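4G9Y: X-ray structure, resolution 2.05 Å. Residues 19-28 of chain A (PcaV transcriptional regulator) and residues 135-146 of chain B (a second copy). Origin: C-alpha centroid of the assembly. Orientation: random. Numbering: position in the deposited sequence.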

# COMPACT_ATOMS: atom_id res chain seq x y z
N ARG A 19 -6.51 -4.39 1.55
CA ARG A 19 -7.59 -4.61 0.57
C ARG A 19 -8.21 -3.31 0.08
O ARG A 19 -8.47 -3.16 -1.11
N LEU A 20 -8.50 -2.40 1.00
CA LEU A 20 -9.15 -1.14 0.65
C LEU A 20 -8.25 -0.33 -0.25
O LEU A 20 -8.70 0.26 -1.23
N GLN A 21 -6.97 -0.29 0.08
CA GLN A 21 -6.05 0.45 -0.76
C GLN A 21 -5.89 -0.20 -2.13
O GLN A 21 -5.87 0.48 -3.15
N GLN A 22 -5.79 -1.53 -2.16
CA GLN A 22 -5.70 -2.25 -3.42
C GLN A 22 -6.95 -2.09 -4.28
O GLN A 22 -6.86 -2.01 -5.51
N ALA A 23 -8.11 -2.07 -3.64
CA ALA A 23 -9.35 -1.86 -4.37
C ALA A 23 -9.36 -0.49 -5.04
O ALA A 23 -9.83 -0.35 -6.16
N HIS A 24 -8.83 0.53 -4.37
CA HIS A 24 -8.78 1.85 -4.98
C HIS A 24 -7.80 1.87 -6.16
O HIS A 24 -8.06 2.47 -7.21
N TYR A 25 -6.67 1.20 -5.99
CA TYR A 25 -5.66 1.09 -7.06
C TYR A 25 -6.25 0.37 -8.27
O TYR A 25 -6.01 0.76 -9.41
N LEU A 26 -7.02 -0.68 -8.01
CA LEU A 26 -7.71 -1.40 -9.09
C LEU A 26 -8.66 -0.49 -9.86
O LEU A 26 -8.69 -0.50 -11.09
N LEU A 27 -9.44 0.32 -9.14
CA LEU A 27 -10.39 1.21 -9.82
C LEU A 27 -9.69 2.32 -10.58
O LEU A 27 -10.17 2.76 -11.62
N TRP A 28 -8.56 2.79 -10.06
CA TRP A 28 -7.78 3.78 -10.81
C TRP A 28 -7.40 3.20 -12.16
O TRP A 28 -7.52 3.86 -13.20
N LEU B 135 -18.29 -1.24 6.69
CA LEU B 135 -18.19 -0.24 5.63
C LEU B 135 -17.00 -0.49 4.71
O LEU B 135 -17.11 -0.38 3.49
N ILE B 136 -15.84 -0.79 5.29
CA ILE B 136 -14.66 -1.01 4.48
C ILE B 136 -14.83 -2.26 3.61
O ILE B 136 -14.49 -2.27 2.42
N ARG B 137 -15.40 -3.32 4.19
CA ARG B 137 -15.65 -4.53 3.39
C ARG B 137 -16.59 -4.27 2.24
O ARG B 137 -16.36 -4.77 1.15
N ARG B 138 -17.66 -3.51 2.47
CA ARG B 138 -18.60 -3.22 1.40
C ARG B 138 -17.92 -2.46 0.27
O ARG B 138 -18.15 -2.73 -0.90
N VAL B 139 -17.07 -1.50 0.63
CA VAL B 139 -16.37 -0.69 -0.37
C VAL B 139 -15.36 -1.54 -1.14
O VAL B 139 -15.31 -1.50 -2.38
N ALA B 140 -14.56 -2.32 -0.43
CA ALA B 140 -13.56 -3.13 -1.12
C ALA B 140 -14.22 -4.21 -2.00
O ALA B 140 -13.77 -4.48 -3.11
N ASP B 141 -15.30 -4.81 -1.49
CA ASP B 141 -15.93 -5.93 -2.20
C ASP B 141 -16.54 -5.42 -3.50
O ASP B 141 -16.43 -6.07 -4.53
N ALA B 142 -17.19 -4.26 -3.43
CA ALA B 142 -17.85 -3.71 -4.60
C ALA B 142 -16.85 -3.29 -5.66
O ALA B 142 -17.09 -3.48 -6.84
N ALA B 143 -15.71 -2.74 -5.24
CA ALA B 143 -14.71 -2.31 -6.22
C ALA B 143 -14.08 -3.51 -6.90
O ALA B 143 -13.81 -3.48 -8.09
N GLU B 144 -13.86 -4.58 -6.14
CA GLU B 144 -13.24 -5.77 -6.71
C GLU B 144 -14.24 -6.65 -7.47
O GLU B 144 -13.86 -7.62 -8.12
N GLY B 145 -15.52 -6.29 -7.38
CA GLY B 145 -16.56 -6.95 -8.16
C GLY B 145 -16.84 -6.15 -9.42
O GLY B 145 -17.73 -6.50 -10.21
N LEU B 146 -16.06 -5.09 -9.60
CA LEU B 146 -16.13 -4.16 -10.74
C LEU B 146 -17.38 -3.29 -10.72
O LEU B 146 -17.35 -2.17 -10.21

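One arginine supplies every hydrogen bond across this contact. Arg A19 (chi1 m, chi2 t, chi3 p) sets out toward chain B and reaches two acids one helical turn apart: its NH2 donates to Asp B141 OD1 at 2.8 Å and to Glu B144 OE1 at 2.8 Å, while NH1 donates to that same Asp B141 OD1 at 2.9 Å. Both pairs are salt bridges. The acids sit at the guanidinium edge, near its plane, where the N-H bonds point, leaving one face to be covered by Ala B140, whose CB lies 3.8 Å from Arg A19 NH2. Asp B141 leaves its helix facing away, yet its m rotamer brings the carboxylate back; Glu B144 (m, t) starts sideways and also bends in.

Beside this polar cluster the rule is small against small. Ala A23 CB packs 3.8 Å from Ala B143 CB and 4.2 Å from Ala B140 CB, and the helix axes, inclined at 32°, approach to 8.8 Å. Leucines flank the alanines. Leu A20 (t, p) places CD1 3.7 Å from Val B139 CG1 and CB 4.0 Å from Ile B136 CG2. Leu A27 (m, t) brings CG within 3.9 Å of Ala B143 CB, and Leu A26 (t, p) lays CD2 3.7 Å from Ala B143 O.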

# COMPACT_ATOMS: atom_id res chain seq x y z
CB ARG A 19 -8.72 -5.45 1.17
CG ARG A 19 -8.51 -6.94 1.22
CD ARG A 19 -9.85 -7.64 1.46
NE ARG A 19 -10.68 -7.59 0.27
CZ ARG A 19 -12.01 -7.52 0.26
NH1 ARG A 19 -12.70 -7.48 1.41
NH2 ARG A 19 -12.65 -7.47 -0.90
CB LEU A 20 -9.44 -0.33 1.92
CG LEU A 20 -10.13 1.02 1.66
CD1 LEU A 20 -11.53 0.80 1.08
CD2 LEU A 20 -10.22 1.81 2.96
CB GLN A 21 -4.69 0.57 -0.06
CG GLN A 21 -3.74 1.54 -0.73
CD GLN A 21 -2.94 0.90 -1.85
OE1 GLN A 21 -2.71 -0.31 -1.85
NE2 GLN A 21 -2.50 1.72 -2.80
CB GLN A 22 -5.44 -3.73 -3.16
CG GLN A 22 -4.06 -3.98 -2.58
CD GLN A 22 -3.77 -5.45 -2.30
OE1 GLN A 22 -4.61 -6.33 -2.55
NE2 GLN A 22 -2.58 -5.73 -1.77
CB ALA A 23 -10.54 -2.01 -3.42
CB HIS A 24 -8.39 2.92 -3.95
CG HIS A 24 -8.54 4.31 -4.47
ND1 HIS A 24 -7.53 4.96 -5.14
CD2 HIS A 24 -9.59 5.16 -4.46
CE1 HIS A 24 -7.96 6.16 -5.51
NE2 HIS A 24 -9.20 6.30 -5.10
CB TYR A 25 -4.42 0.35 -6.53
CG TYR A 25 -3.33 0.12 -7.55
CD1 TYR A 25 -3.21 -1.08 -8.23
CD2 TYR A 25 -2.39 1.12 -7.83
CE1 TYR A 25 -2.20 -1.29 -9.16
CE2 TYR A 25 -1.39 0.93 -8.75
CZ TYR A 25 -1.29 -0.28 -9.41
OH TYR A 25 -0.29 -0.47 -10.33
CB LEU A 26 -8.46 -2.63 -8.55
CG LEU A 26 -9.38 -3.36 -9.53
CD1 LEU A 26 -8.57 -4.08 -10.59
CD2 LEU A 26 -10.31 -4.33 -8.80
CB LEU A 27 -11.39 1.80 -8.83
CG LEU A 27 -12.62 0.96 -8.47
CD1 LEU A 27 -13.68 1.87 -7.87
CD2 LEU A 27 -13.17 0.21 -9.68
CB TRP A 28 -6.51 4.19 -10.06
CG TRP A 28 -5.67 5.22 -10.85
CD1 TRP A 28 -4.80 4.97 -11.89
CD2 TRP A 28 -5.64 6.63 -10.64
NE1 TRP A 28 -4.24 6.15 -12.33
CE2 TRP A 28 -4.74 7.18 -11.57
CE3 TRP A 28 -6.28 7.49 -9.72
CZ2 TRP A 28 -4.47 8.55 -11.64
CZ3 TRP A 28 -6.01 8.85 -9.79
CH2 TRP A 28 -5.11 9.36 -10.74
CB LEU B 135 -18.09 1.17 6.21
CG LEU B 135 -19.26 1.61 7.08
CD1 LEU B 135 -19.06 3.07 7.54
CD2 LEU B 135 -20.61 1.40 6.39
CB ILE B 136 -13.39 -1.08 5.36
CG1 ILE B 136 -13.14 0.29 6.00
CG2 ILE B 136 -12.19 -1.48 4.53
CD1 ILE B 136 -11.98 0.29 7.02
CB ARG B 137 -16.20 -5.66 4.24
CG ARG B 137 -15.16 -6.33 5.06
CD ARG B 137 -15.75 -7.55 5.75
NE ARG B 137 -14.75 -8.16 6.61
CZ ARG B 137 -14.99 -8.51 7.87
NH1 ARG B 137 -16.20 -8.31 8.37
NH2 ARG B 137 -14.04 -9.06 8.60
CB ARG B 138 -19.83 -2.47 1.92
CG ARG B 138 -20.84 -3.39 2.64
CD ARG B 138 -21.81 -2.59 3.53
NE ARG B 138 -22.52 -1.54 2.79
CZ ARG B 138 -23.23 -0.58 3.38
NH1 ARG B 138 -23.32 -0.52 4.70
NH2 ARG B 138 -23.85 0.33 2.64
CB VAL B 139 -15.68 0.54 0.28
CG1 VAL B 139 -14.74 1.23 -0.71
CG2 VAL B 139 -16.73 1.52 0.79
CB ALA B 140 -12.57 -3.77 -0.13
CB ASP B 141 -17.04 -6.62 -1.37
CG ASP B 141 -16.50 -7.41 -0.17
OD1 ASP B 141 -15.26 -7.55 -0.01
OD2 ASP B 141 -17.34 -7.91 0.62
CB ALA B 142 -18.75 -2.56 -4.23
CB ALA B 143 -13.62 -1.42 -5.55
CB GLU B 144 -12.52 -6.56 -5.61
CG GLU B 144 -11.32 -5.81 -5.07
CD GLU B 144 -10.75 -6.43 -3.79
OE1 GLU B 144 -11.32 -7.43 -3.31
OE2 GLU B 144 -9.73 -5.90 -3.28
CB LEU B 146 -15.97 -4.89 -12.09
CG LEU B 146 -14.62 -5.59 -12.27
CD1 LEU B 146 -14.44 -6.11 -13.69
CD2 LEU B 146 -13.46 -4.68 -11.86